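Local coordinates for putative metal-dependent phosphoesterase (Bifidobacterium adolescentis, PDB 3O0F), which hydrolyses phosphoester bonds at a site holding two iron ions and one zinc ion, where it binds adenosine monophosphate, at residues A[43-48]-A[68-73]; A[228-233]-A[246-251]. All coordinates share one frame; numbering follows the deposited sequence.

Contact 1 (A[43-48]-A[68-73]); sequences HGVAIA and LPLLLG
Val45 reaches across to two leucines with a single methyl: its CG1, in the crowded position between backbone N and carbonyl carbon (chi1 77°), lies 3.8 Å from Leu70 CD1 and also meets Leu68 CD2. Leu70 crosses it obliquely, Leu68 at about a right angle. Further along the same face Ile47 and Leu72 run side by side, pointing the same way, with Ile47 CG2 4.0 Å from Leu72 CD2. On the other face Ala46 CB lies 3.7 Å from Leu71 CB. Helices 30-39 and 56-66 pack on the first face, while Ile17 of strand 15-19 touches Ala46 and Leu71. Between these two layers the backbones pair in parallel. The shortest and straightest of the hydrogen bonds runs from Leu71 N to Val45 O, 2.8 Å; Val45 N to Pro69 O is longer at 3.2 Å, and Ile47 N meets Leu71 O almost along its C=O axis. Leu70 CA adds a CA-H...O contact to Val45 O. This is the pairing closed by the right-handed beta-alpha-beta unit of strand 44-47, helix 56-66 and strand 70-80 in the PHP fold. At Gly73 a CB would fall 2.9 Å from Ile47 O, a clash. Three hydrogen bonds pair part of the buried backbone, while Gly44 and Ala46 bond the other way, to Asp16 of strand 15-19, leaving the branched side chains to pack mainly through apolar contacts.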
ATOM      1  N   HIS A  43       7.365 -17.586  -4.116  1.00 14.17           N
ATOM      2  CA  HIS A  43       8.628 -17.778  -3.360  1.00 17.64           C
ATOM      3  C   HIS A  43       8.659 -16.995  -2.068  1.00 13.27           C
ATOM      4  O   HIS A  43       9.447 -17.263  -1.177  1.00 15.19           O
ATOM      5  CB  HIS A  43       9.820 -17.401  -4.215  1.00 17.67           C
ATOM      6  CG  HIS A  43       9.940 -18.216  -5.459  1.00 21.67           C
ATOM      7  ND1 HIS A  43      10.863 -17.933  -6.439  1.00 25.21           N
ATOM      8  CD2 HIS A  43       9.252 -19.301  -5.887  1.00 25.63           C
ATOM      9  CE1 HIS A  43      10.747 -18.818  -7.413  1.00 32.26           C
ATOM     10  NE2 HIS A  43       9.795 -19.672  -7.091  1.00 27.07           N
ATOM     11  N   GLY A  44       7.802 -16.004  -1.962  1.00 12.83           N
ATOM     12  CA  GLY A  44       7.680 -15.239  -0.756  1.00 12.01           C
ATOM     13  C   GLY A  44       6.584 -14.208  -0.943  1.00 12.35           C
ATOM     14  O   GLY A  44       5.983 -14.104  -2.019  1.00 15.12           O
ATOM     15  N   VAL A  45       6.339 -13.451   0.102  1.00  8.67           N
ATOM     16  CA  VAL A  45       5.299 -12.442   0.109  1.00 12.17           C
ATOM     17  C   VAL A  45       5.770 -11.274   0.956  1.00 12.57           C
ATOM     18  O   VAL A  45       6.693 -11.413   1.726  1.00 13.16           O
ATOM     19  CB  VAL A  45       3.991 -13.143   0.647  1.00 12.95           C
ATOM     20  CG1 VAL A  45       4.015 -13.328   2.170  1.00 11.78           C
ATOM     21  CG2 VAL A  45       2.731 -12.479   0.142  1.00 19.05           C
ATOM     22  N   ALA A  46       5.125 -10.126   0.813  1.00 13.45           N
ATOM     23  CA  ALA A  46       5.265  -9.059   1.742  1.00 10.66           C
ATOM     24  C   ALA A  46       3.929  -8.605   2.243  1.00 11.60           C
ATOM     25  O   ALA A  46       2.941  -8.502   1.485  1.00 13.84           O
ATOM     26  CB  ALA A  46       5.991  -7.844   1.083  1.00  8.72           C
ATOM     27  N   ILE A  47       3.915  -8.223   3.492  1.00 11.79           N
ATOM     28  CA  ILE A  47       2.814  -7.440   4.018  1.00 13.42           C
ATOM     29  C   ILE A  47       3.142  -5.927   3.782  1.00 14.34           C
ATOM     30  O   ILE A  47       4.277  -5.510   3.933  1.00 13.38           O
ATOM     31  CB  ILE A  47       2.573  -7.767   5.455  1.00 13.33           C
ATOM     32  CG1 ILE A  47       1.278  -7.086   5.944  1.00 15.42           C
ATOM     33  CG2 ILE A  47       3.839  -7.467   6.313  1.00  9.88           C
ATOM     34  CD1 ILE A  47       0.699  -7.702   7.326  1.00 16.43           C
ATOM     35  N   ALA A  48       2.155  -5.146   3.370  1.00 11.63           N
ATOM     36  CA  ALA A  48       2.391  -3.725   3.003  1.00 15.05           C
ATOM     37  C   ALA A  48       1.187  -2.887   3.339  1.00 11.31           C
ATOM     38  O   ALA A  48       0.737  -2.079   2.525  1.00 11.50           O
ATOM     39  CB  ALA A  48       2.717  -3.593   1.499  1.00 11.84           C
ATOM     40  N   LEU A  68       7.221 -19.806   4.767  1.00 16.77           N
ATOM     41  CA  LEU A  68       7.305 -19.003   3.571  1.00 18.32           C
ATOM     42  C   LEU A  68       8.013 -17.728   3.941  1.00 15.81           C
ATOM     43  O   LEU A  68       7.553 -17.016   4.839  1.00 18.47           O
ATOM     44  CB  LEU A  68       5.925 -18.677   3.004  1.00 14.44           C
ATOM     45  CG  LEU A  68       5.936 -17.875   1.706  1.00 18.79           C
ATOM     46  CD1 LEU A  68       6.273 -18.766   0.524  1.00 16.10           C
ATOM     47  CD2 LEU A  68       4.584 -17.226   1.548  1.00 14.40           C
ATOM     48  N   PRO A  69       9.102 -17.436   3.245  1.00 16.26           N
ATOM     49  CA  PRO A  69       9.846 -16.191   3.399  1.00 16.45           C
ATOM     50  C   PRO A  69       8.929 -14.983   3.297  1.00 17.71           C
ATOM     51  O   PRO A  69       8.052 -14.931   2.421  1.00 17.42           O
ATOM     52  CB  PRO A  69      10.806 -16.210   2.201  1.00 16.10           C
ATOM     53  CG  PRO A  69      10.932 -17.636   1.830  1.00 22.45           C
ATOM     54  CD  PRO A  69       9.647 -18.274   2.166  1.00 16.82           C
ATOM     55  N   LEU A  70       9.216 -13.982   4.117  1.00 17.18           N
ATOM     56  CA  LEU A  70       8.391 -12.787   4.261  1.00 16.43           C
ATOM     57  C   LEU A  70       9.216 -11.510   4.201  1.00 18.83           C
ATOM     58  O   LEU A  70      10.249 -11.414   4.855  1.00 17.84           O
ATOM     59  CB  LEU A  70       7.731 -12.857   5.613  1.00 18.32           C
ATOM     60  CG  LEU A  70       6.882 -11.680   6.045  1.00 20.51           C
ATOM     61  CD1 LEU A  70       5.617 -11.705   5.196  1.00 17.99           C
ATOM     62  CD2 LEU A  70       6.557 -11.798   7.508  1.00 24.29           C
ATOM     63  N   LEU A  71       8.741 -10.502   3.468  1.00 14.98           N
ATOM     64  CA  LEU A  71       9.285  -9.144   3.557  1.00 16.88           C
ATOM     65  C   LEU A  71       8.338  -8.290   4.394  1.00 15.98           C
ATOM     66  O   LEU A  71       7.096  -8.382   4.264  1.00 14.41           O
ATOM     67  CB  LEU A  71       9.472  -8.588   2.117  1.00 18.63           C
ATOM     68  CG  LEU A  71      10.588  -7.737   1.564  1.00 28.06           C
ATOM     69  CD1 LEU A  71      11.943  -8.380   1.806  1.00 22.96           C
ATOM     70  CD2 LEU A  71      10.326  -7.482   0.039  1.00 14.40           C
ATOM     71  N   LEU A  72       8.897  -7.505   5.306  1.00 13.80           N
ATOM     72  CA  LEU A  72       8.113  -6.639   6.156  1.00 13.48           C
ATOM     73  C   LEU A  72       8.029  -5.248   5.524  1.00 16.10           C
ATOM     74  O   LEU A  72       9.050  -4.621   5.256  1.00 12.32           O
ATOM     75  CB  LEU A  72       8.663  -6.566   7.586  1.00 12.77           C
ATOM     76  CG  LEU A  72       8.502  -7.892   8.386  1.00 15.40           C
ATOM     77  CD1 LEU A  72       9.251  -7.901   9.711  1.00 18.73           C
ATOM     78  CD2 LEU A  72       7.010  -8.277   8.571  1.00 12.05           C
ATOM     79  N   GLY A  73       6.804  -4.787   5.261  1.00 14.93           N
ATOM     80  CA  GLY A  73       6.626  -3.554   4.529  1.00 14.20           C
ATOM     81  C   GLY A  73       5.428  -2.728   4.948  1.00 14.36           C
ATOM     82  O   GLY A  73       4.622  -3.119   5.787  1.00 14.73           O
TER

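Contact 2 (A[228-233]-A[246-251]); sequences DGLEVW and LTIAAR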
ATOM      1  N   ASP A 228      14.791   4.037  -3.866  1.00 12.03           N
ATOM      2  CA  ASP A 228      15.486   2.823  -4.272  1.00 12.57           C
ATOM      3  C   ASP A 228      14.913   2.203  -5.544  1.00 14.50           C
ATOM      4  O   ASP A 228      15.625   1.515  -6.268  1.00 13.72           O
ATOM      5  CB  ASP A 228      15.424   1.796  -3.155  1.00 13.25           C
ATOM      6  CG  ASP A 228      16.191   2.225  -1.929  1.00 16.06           C
ATOM      7  OD1 ASP A 228      17.409   1.989  -1.927  1.00 25.67           O
ATOM      8  OD2 ASP A 228      15.558   2.755  -0.969  1.00 17.52           O
ATOM      9  N   GLY A 229      13.603   2.359  -5.770  1.00 13.14           N
ATOM     10  CA  GLY A 229      12.940   1.597  -6.832  1.00 13.99           C
ATOM     11  C   GLY A 229      11.584   2.100  -7.293  1.00 12.05           C
ATOM     12  O   GLY A 229      11.008   3.011  -6.718  1.00 13.69           O
ATOM     13  N   LEU A 230      11.098   1.441  -8.333  1.00 13.38           N
ATOM     14  CA  LEU A 230       9.817   1.702  -9.006  1.00 11.60           C
ATOM     15  C   LEU A 230       9.064   0.390  -9.175  1.00 11.39           C
ATOM     16  O   LEU A 230       9.636  -0.598  -9.625  1.00 11.59           O
ATOM     17  CB  LEU A 230      10.101   2.247 -10.410  1.00 13.30           C
ATOM     18  CG  LEU A 230      10.841   3.595 -10.478  1.00 15.19           C
ATOM     19  CD1 LEU A 230      11.065   4.017 -11.932  1.00 13.30           C
ATOM     20  CD2 LEU A 230      10.068   4.658  -9.709  1.00 16.26           C
ATOM     21  N   GLU A 231       7.790   0.390  -8.785  1.00 11.47           N
ATOM     22  CA  GLU A 231       6.899  -0.713  -8.996  1.00 12.19           C
ATOM     23  C   GLU A 231       6.394  -0.605 -10.420  1.00 15.24           C
ATOM     24  O   GLU A 231       5.666   0.337 -10.747  1.00 14.85           O
ATOM     25  CB  GLU A 231       5.728  -0.619  -8.003  1.00 10.24           C
ATOM     26  CG  GLU A 231       4.690  -1.674  -8.216  1.00 15.21           C
ATOM     27  CD  GLU A 231       3.615  -1.646  -7.147  1.00 21.61           C
ATOM     28  OE1 GLU A 231       2.933  -0.600  -7.011  1.00 17.44           O
ATOM     29  OE2 GLU A 231       3.443  -2.670  -6.442  1.00 16.07           O
ATOM     30  N   VAL A 232       6.805  -1.558 -11.261  1.00 13.41           N
ATOM     31  CA  VAL A 232       6.469  -1.563 -12.648  1.00 13.36           C
ATOM     32  C   VAL A 232       5.389  -2.566 -12.960  1.00 14.18           C
ATOM     33  O   VAL A 232       4.426  -2.261 -13.720  1.00 11.85           O
ATOM     34  CB  VAL A 232       7.725  -1.832 -13.557  1.00 16.35           C
ATOM     35  CG1 VAL A 232       7.294  -1.951 -15.024  1.00 11.58           C
ATOM     36  CG2 VAL A 232       8.762  -0.702 -13.360  1.00 17.76           C
ATOM     37  N   TRP A 233       5.526  -3.758 -12.393  1.00 13.22           N
ATOM     38  CA  TRP A 233       4.613  -4.845 -12.729  1.00 14.83           C
ATOM     39  C   TRP A 233       3.404  -4.743 -11.808  1.00 13.10           C
ATOM     40  O   TRP A 233       3.399  -5.277 -10.692  1.00 10.36           O
ATOM     41  CB  TRP A 233       5.298  -6.189 -12.626  1.00 14.87           C
ATOM     42  CG  TRP A 233       6.716  -6.207 -13.164  1.00 12.43           C
ATOM     43  CD1 TRP A 233       7.833  -6.527 -12.480  1.00 16.16           C
ATOM     44  CD2 TRP A 233       7.121  -5.916 -14.501  1.00 14.57           C
ATOM     45  NE1 TRP A 233       8.934  -6.471 -13.321  1.00 17.66           N
ATOM     46  CE2 TRP A 233       8.519  -6.083 -14.563  1.00 16.92           C
ATOM     47  CE3 TRP A 233       6.429  -5.547 -15.667  1.00 18.88           C
ATOM     48  CZ2 TRP A 233       9.253  -5.873 -15.746  1.00 19.29           C
ATOM     49  CZ3 TRP A 233       7.147  -5.341 -16.845  1.00 25.34           C
ATOM     50  CH2 TRP A 233       8.550  -5.510 -16.870  1.00 23.87           C
ATOM     51  N   LEU A 246      10.656   1.600 -16.766  1.00 15.39           N
ATOM     52  CA  LEU A 246      11.794   0.687 -16.927  1.00 16.83           C
ATOM     53  C   LEU A 246      13.020   1.460 -17.431  1.00 16.72           C
ATOM     54  O   LEU A 246      14.140   1.172 -17.042  1.00 15.18           O
ATOM     55  CB  LEU A 246      11.462  -0.435 -17.919  1.00 19.83           C
ATOM     56  CG  LEU A 246      10.521  -1.537 -17.439  1.00 18.42           C
ATOM     57  CD1 LEU A 246      10.103  -2.405 -18.617  1.00 14.54           C
ATOM     58  CD2 LEU A 246      11.135  -2.357 -16.267  1.00 16.24           C
ATOM     59  N   THR A 247      12.787   2.431 -18.308  1.00 14.46           N
ATOM     60  CA  THR A 247      13.840   3.240 -18.829  1.00 17.17           C
ATOM     61  C   THR A 247      14.453   4.106 -17.758  1.00 17.19           C
ATOM     62  O   THR A 247      15.678   4.212 -17.687  1.00 21.03           O
ATOM     63  CB  THR A 247      13.346   4.099 -20.019  1.00 18.65           C
ATOM     64  OG1 THR A 247      12.900   3.209 -21.042  1.00 17.91           O
ATOM     65  CG2 THR A 247      14.466   5.005 -20.560  1.00 19.72           C
ATOM     66  N   ILE A 248      13.612   4.754 -16.944  1.00 15.74           N
ATOM     67  CA  ILE A 248      14.091   5.548 -15.837  1.00 15.73           C
ATOM     68  C   ILE A 248      14.881   4.683 -14.841  1.00 16.89           C
ATOM     69  O   ILE A 248      15.979   5.066 -14.411  1.00 16.75           O
ATOM     70  CB  ILE A 248      12.944   6.281 -15.108  1.00 16.85           C
ATOM     71  CG1 ILE A 248      12.333   7.363 -16.040  1.00 18.44           C
ATOM     72  CG2 ILE A 248      13.455   6.848 -13.751  1.00 14.48           C
ATOM     73  CD1 ILE A 248      10.956   7.856 -15.592  1.00 14.82           C
ATOM     74  N   ALA A 249      14.338   3.511 -14.513  1.00 16.29           N
ATOM     75  CA  ALA A 249      15.019   2.573 -13.636  1.00 16.13           C
ATOM     76  C   ALA A 249      16.387   2.109 -14.208  1.00 21.03           C
ATOM     77  O   ALA A 249      17.388   2.087 -13.487  1.00 19.56           O
ATOM     78  CB  ALA A 249      14.080   1.371 -13.262  1.00 15.19           C
ATOM     79  N   ALA A 250      16.454   1.789 -15.498  1.00 22.25           N
ATOM     80  CA  ALA A 250      17.731   1.370 -16.102  1.00 23.14           C
ATOM     81  C   ALA A 250      18.744   2.506 -16.042  1.00 24.35           C
ATOM     82  O   ALA A 250      19.886   2.274 -15.684  1.00 26.10           O
ATOM     83  CB  ALA A 250      17.551   0.924 -17.539  1.00 23.30           C
ATOM     84  N   ARG A 251      18.314   3.734 -16.333  1.00 22.47           N
ATOM     85  CA  ARG A 251      19.221   4.886 -16.362  1.00 26.89           C
ATOM     86  C   ARG A 251      19.814   5.227 -14.996  1.00 24.56           C
ATOM     87  O   ARG A 251      20.903   5.747 -14.928  1.00 26.54           O
ATOM     88  CB  ARG A 251      18.522   6.142 -16.938  1.00 26.30           C
ATOM     89  CG  ARG A 251      19.474   7.281 -17.388  1.00 35.91           C
TER
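Apolar contacts between branched side chains carry the packing of strand 229-233 against segment 246-251 of helix 239-252. Leu246 is the main piece from the helix: with CG anti to its carbonyl carbon (chi1 -74°), it lays its branched end against the strand, crossing Val232 at about a right angle. Val232 CG1 lies 4.1 Å from Leu246 CG, and Val232 CG2 approaches Leu246 CD2. Farther along the helix, Leu230 CD1 touches both Ile248 CG2, at 4.1 Å, and Ala249 CB, at 4.2 Å. The helix lies against the sheet in the beta-alpha-beta unit of strand 229-233, helix 239-252 and strand 255-258, its axis running at 154° to the first strand and 8.9 Å from it at closest. Val256 of the last strand touches Val232, Trp233 and Ala249. The aromatic contact is made by Trp233, whose six-membered ring meets Leu246 obliquely, CH2 being 3.9 Å from Leu246 CD1. Val232 CG1 lies over one face of that indole, toward its rim. An alanine in place of Leu246 would remove both methyls and would probably loosen the packing of the helix on Val232 and the indole. Glu231 OE2 bonds to His18 ND1 and OE1 to His203 N.

Both contacts reach the same mixed sheet, contact 1 as a strand pair and contact 2 as a helix packed on a strand, with strands 44-47 and 70-80 toward one end and strand 229-233 toward the other. Their centres are 20 Å apart and their nearest atoms about 8 Å, so they do not touch. Contact 1 lies closer to the metals: the Ala48 side chain is about 6 Å from a bound iron and about 9 Å from the zinc, and about 5 Å from the side chains of the iron ligands His18 and Glu75. In contact 2, the Leu230 side chain is about 13 Å from an iron, but Glu231, next to Leu230, probably helps to orient the iron ligand His18 from the second shell.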